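Ribonuclease mar1, putative (Trypanosoma cruzi, PDB 1YZV) is of unknown function, but is probably an isochorismatase-family hydrolase. Local coordinates at residues M96-P99 with Q100-P103; Q179-D183 with A184-V188. All blocks are in the same frame, centred on the assembly; numbering follows the deposited sequence.

Contact 1: residues M96-P99 with Q100-P103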
loop_
_atom_site.group_PDB
_atom_site.type_symbol
_atom_site.label_atom_id
_atom_site.label_comp_id
_atom_site.label_asym_id
_atom_site.label_seq_id
_atom_site.Cartn_x
_atom_site.Cartn_y
_atom_site.Cartn_z
ATOM N N MET A 96 5.729 -19.601 -15.680
ATOM C CA MET A 96 6.381 -19.711 -16.971
ATOM C C MET A 96 7.680 -20.511 -16.895
ATOM O O MET A 96 8.215 -20.865 -17.950
ATOM C CB MET A 96 6.689 -18.333 -17.562
ATOM C CG MET A 96 5.463 -17.518 -17.893
ATOM S SD MET A 96 5.943 -15.870 -18.455
ATOM C CE MET A 96 6.841 -16.221 -19.955
ATOM N N LEU A 97 8.091 -20.941 -15.699
ATOM C CA LEU A 97 9.452 -21.466 -15.501
ATOM C C LEU A 97 9.522 -22.954 -15.730
ATOM O O LEU A 97 9.942 -23.741 -14.859
ATOM C CB LEU A 97 10.008 -21.082 -14.118
ATOM C CG LEU A 97 10.357 -19.604 -13.990
ATOM C CD1 LEU A 97 10.806 -19.378 -12.567
ATOM C CD2 LEU A 97 11.491 -19.240 -14.937
ATOM N N VAL A 98 9.057 -23.334 -16.902
ATOM C CA VAL A 98 9.002 -24.723 -17.288
ATOM C C VAL A 98 10.395 -25.147 -17.763
ATOM O O VAL A 98 11.239 -24.297 -18.055
ATOM C CB VAL A 98 7.902 -24.946 -18.342
ATOM C CG1 VAL A 98 6.515 -24.629 -17.730
ATOM C CG2 VAL A 98 8.112 -24.079 -19.579
ATOM N N PRO A 99 10.659 -26.460 -17.782
ATOM C CA PRO A 99 12.018 -26.938 -18.135
ATOM C C PRO A 99 12.632 -26.375 -19.432
ATOM O O PRO A 99 13.812 -26.124 -19.461
ATOM C CB PRO A 99 11.849 -28.458 -18.215
ATOM C CG PRO A 99 10.668 -28.776 -17.320
ATOM C CD PRO A 99 9.755 -27.566 -17.374
ATOM N N GLN A 100 11.845 -26.090 -20.451
ATOM C CA GLN A 100 12.383 -25.476 -21.670
ATOM C C GLN A 100 12.807 -23.997 -21.534
ATOM O O GLN A 100 13.541 -23.450 -22.388
ATOM C CB GLN A 100 11.350 -25.570 -22.785
ATOM C CG GLN A 100 11.323 -26.925 -23.505
ATOM C CD GLN A 100 10.431 -26.893 -24.744
ATOM O OE1 GLN A 100 9.196 -26.765 -24.638
ATOM N NE2 GLN A 100 11.057 -26.920 -25.928
ATOM N N VAL A 101 12.189 -23.315 -20.577
ATOM C CA VAL A 101 12.513 -21.914 -20.286
ATOM C C VAL A 101 13.749 -21.742 -19.401
ATOM O O VAL A 101 14.539 -20.819 -19.599
ATOM C CB VAL A 101 11.288 -21.228 -19.630
ATOM C CG1 VAL A 101 11.639 -19.837 -19.057
ATOM C CG2 VAL A 101 10.173 -21.152 -20.653
ATOM N N MET A 102 13.998 -22.721 -18.536
ATOM C CA MET A 102 15.055 -22.628 -17.546
ATOM C C MET A 102 16.464 -22.388 -18.103
ATOM O O MET A 102 17.176 -21.564 -17.547
ATOM C CB MET A 102 15.019 -23.860 -16.618
ATOM C CG MET A 102 13.834 -23.857 -15.683
ATOM S SD MET A 102 13.985 -22.624 -14.362
ATOM C CE MET A 102 15.118 -23.401 -13.206
ATOM N N PRO A 103 16.862 -23.051 -19.213
ATOM C CA PRO A 103 18.181 -22.770 -19.808
ATOM C C PRO A 103 18.341 -21.355 -20.411
ATOM O O PRO A 103 19.442 -20.976 -20.876
ATOM C CB PRO A 103 18.302 -23.809 -20.929
ATOM C CG PRO A 103 17.149 -24.776 -20.737
ATOM C CD PRO A 103 16.098 -24.038 -19.995
#

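Contact 2: residues Q179-D183 with A184-V188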
loop_
_atom_site.group_PDB
_atom_site.type_symbol
_atom_site.label_atom_id
_atom_site.label_comp_id
_atom_site.label_asym_id
_atom_site.label_seq_id
_atom_site.Cartn_x
_atom_site.Cartn_y
_atom_site.Cartn_z
ATOM N N GLN A 179 14.334 3.120 -17.089
ATOM C CA GLN A 179 15.195 2.416 -16.107
ATOM C C GLN A 179 16.367 1.660 -16.735
ATOM O O GLN A 179 17.490 1.666 -16.201
ATOM C CB GLN A 179 14.399 1.430 -15.232
ATOM C CG GLN A 179 13.524 2.100 -14.190
ATOM C CD GLN A 179 12.515 1.107 -13.575
ATOM O OE1 GLN A 179 12.888 0.015 -13.214
ATOM N NE2 GLN A 179 11.252 1.491 -13.510
ATOM N N LEU A 180 16.111 1.012 -17.859
ATOM C CA LEU A 180 17.135 0.232 -18.541
ATOM C C LEU A 180 18.150 1.143 -19.201
ATOM O O LEU A 180 19.248 0.705 -19.431
ATOM C CB LEU A 180 16.533 -0.714 -19.572
ATOM C CG LEU A 180 15.774 -1.868 -18.960
ATOM C CD1 LEU A 180 14.749 -2.459 -19.972
ATOM C CD2 LEU A 180 16.768 -2.931 -18.414
ATOM N N LEU A 181 17.720 2.328 -19.660
ATOM C CA LEU A 181 18.596 3.271 -20.357
ATOM C C LEU A 181 19.356 4.276 -19.498
ATOM O O LEU A 181 20.456 4.698 -19.886
ATOM C CB LEU A 181 17.838 4.032 -21.438
ATOM C CG LEU A 181 17.745 3.380 -22.817
ATOM C CD1 LEU A 181 17.238 1.942 -22.769
ATOM C CD2 LEU A 181 16.807 4.193 -23.570
ATOM N N LYS A 182 18.685 4.838 -18.492
ATOM C CA LYS A 182 19.282 5.760 -17.498
ATOM C C LYS A 182 19.683 7.186 -17.907
ATOM O O LYS A 182 19.740 8.066 -17.032
ATOM C CB LYS A 182 20.439 5.102 -16.704
ATOM C CG LYS A 182 19.957 3.773 -16.060
ATOM C CD LYS A 182 20.521 3.453 -14.719
ATOM C CE LYS A 182 19.858 2.147 -14.118
ATOM N NZ LYS A 182 18.325 2.075 -13.769
ATOM N N ASP A 183 19.833 7.450 -19.198
ATOM C CA ASP A 183 20.433 8.673 -19.672
ATOM C C ASP A 183 20.071 8.852 -21.169
ATOM O O ASP A 183 20.183 7.914 -21.964
ATOM C CB ASP A 183 21.961 8.578 -19.390
ATOM C CG ASP A 183 22.723 9.866 -19.652
ATOM O OD1 ASP A 183 22.519 10.507 -20.709
ATOM O OD2 ASP A 183 23.655 10.147 -18.869
ATOM N N ALA A 184 19.606 10.050 -21.549
ATOM C CA ALA A 184 19.267 10.333 -22.933
ATOM C C ALA A 184 20.439 10.309 -23.876
ATOM O O ALA A 184 20.235 10.316 -25.100
ATOM C CB ALA A 184 18.538 11.711 -23.054
ATOM N N SER A 185 21.656 10.382 -23.351
ATOM C CA SER A 185 22.822 10.288 -24.210
ATOM C C SER A 185 23.269 8.853 -24.442
ATOM O O SER A 185 24.210 8.616 -25.190
ATOM C CB SER A 185 23.978 11.125 -23.668
ATOM O OG SER A 185 24.627 10.468 -22.604
ATOM N N ASP A 186 22.595 7.886 -23.832
ATOM C CA ASP A 186 22.861 6.494 -24.130
ATOM C C ASP A 186 22.747 6.201 -25.638
ATOM O O ASP A 186 21.849 6.709 -26.311
ATOM C CB ASP A 186 21.938 5.567 -23.345
ATOM C CG ASP A 186 22.309 4.103 -23.533
ATOM O OD1 ASP A 186 21.891 3.482 -24.554
ATOM O OD2 ASP A 186 22.968 3.553 -22.644
ATOM N N PRO A 187 23.718 5.449 -26.193
ATOM C CA PRO A 187 23.671 5.175 -27.651
ATOM C C PRO A 187 22.319 4.654 -28.214
ATOM O O PRO A 187 22.096 4.819 -29.396
ATOM C CB PRO A 187 24.745 4.093 -27.849
ATOM C CG PRO A 187 25.669 4.240 -26.690
ATOM C CD PRO A 187 24.833 4.751 -25.540
ATOM N N VAL A 188 21.526 3.893 -27.453
ATOM C CA VAL A 188 20.245 3.389 -27.985
ATOM C C VAL A 188 19.064 4.325 -27.758
ATOM O O VAL A 188 17.966 4.035 -28.237
ATOM C CB VAL A 188 19.853 1.935 -27.490
ATOM C CG1 VAL A 188 20.939 0.954 -27.766
ATOM C CG2 VAL A 188 19.551 1.886 -26.036
HETATM O O HOH W 1 22.810 5.453 -20.012
#

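Contact 1: residues M96-P99 with Q100-P103
Val98 O meets two backbone amides of the next turn, Val101 N at 2.9 Å and Met102 N at 3.2 Å, as the chain bends through Pro99 and Gln100 into helix 102-105. The N-H...O angles are 136° and 140°, so neither bond is straight. Just before this turn, Leu97 is the centre of an inverse gamma turn, closed by Val98 N to Met96 O at 2.8 Å. The side chains pack over the bend. Val101 holds CG1 anti to its own amide nitrogen (chi1 169°), which leaves CG2 to approach Val98 CG2 at 3.7 Å. The same CG2 lies 3.3 Å from Met96 O. Val101 CG1 meets Leu97 CD2 at 4.2 Å, with the two side chains at about a right angle. Met102 is bent at chi2 and chi3, and its SD comes to 4.2 Å from Leu97 CD2. Phe24 of strand 20-26 touches both Leu97 and Val101, Phe89 of strand 87-91 touches Val101, and Leu97 also packs on helix 120-133. The chemistry is thus split: one carbonyl accepting two bent bonds ties the turn to the start of a short, weakly bonded helix, while apolar contacts join the turn to the sheet.

Contact 2: residues Q179-D183 with A184-V188
The carboxylate of Asp183 faces Ser185 and uses one oxygen, OD1, for two bonds. Ser185 N donates to OD1 at 2.8 Å on the anti side, 18° out of the carboxylate plane. Ser185 OG donates to the same OD1 at 2.8 Å from above the plane, 52° out of it. CG of Asp183 is anti to the amide nitrogen (chi1 -172°), which sets CG beside the carbonyl carbon, where OD1 can meet Ser185. The result is an Asx turn, overlapping a type I beta turn in which Asp186 N donates to Asp183 O at 3.1 Å. Asp183 also packs against Arg93 of the second subunit. The Asp186 carboxylate is also met on the anti side, where Val188 N reaches OD1 at 3.0 Å in a capping bond before helix 189-197. Tyr16 OH also bonds OD1, and His15 NE2 bonds OD2. Apart from these polar groups, Leu181 CG and Val188 CG2 touch at 4.0 Å. Leu181 also packs on Phe189 and Ile192 of helix 189-197, so the end of helix 173-181 is held against the helix that follows the turn. Val188 reaches Leu56 of helix 39-56, and Leu180 lies against Thr21 and Phe23 of strand 20-26.

Contacts 1 and 2 are separate turns of one chain, met in series. Their centres are about 30 Å apart and their nearest atoms about 16 Å, so neither touches the other. Both lie near strand 20-26 of the parallel sheet: Met96, Leu97 and Val101 of contact 1 touch Phe24 or Cys26, and Leu180, in the helix leading to the turn of contact 2, touches Thr21 and Phe23. Contact 1 leads from strand 87-91 into a helix, whereas contact 2 joins two helices farther from the centre of the chain. Arg93 gives a further relation. It packs on Val98 and Pro99 within the chain, and its copy in the second subunit lies against contact 2.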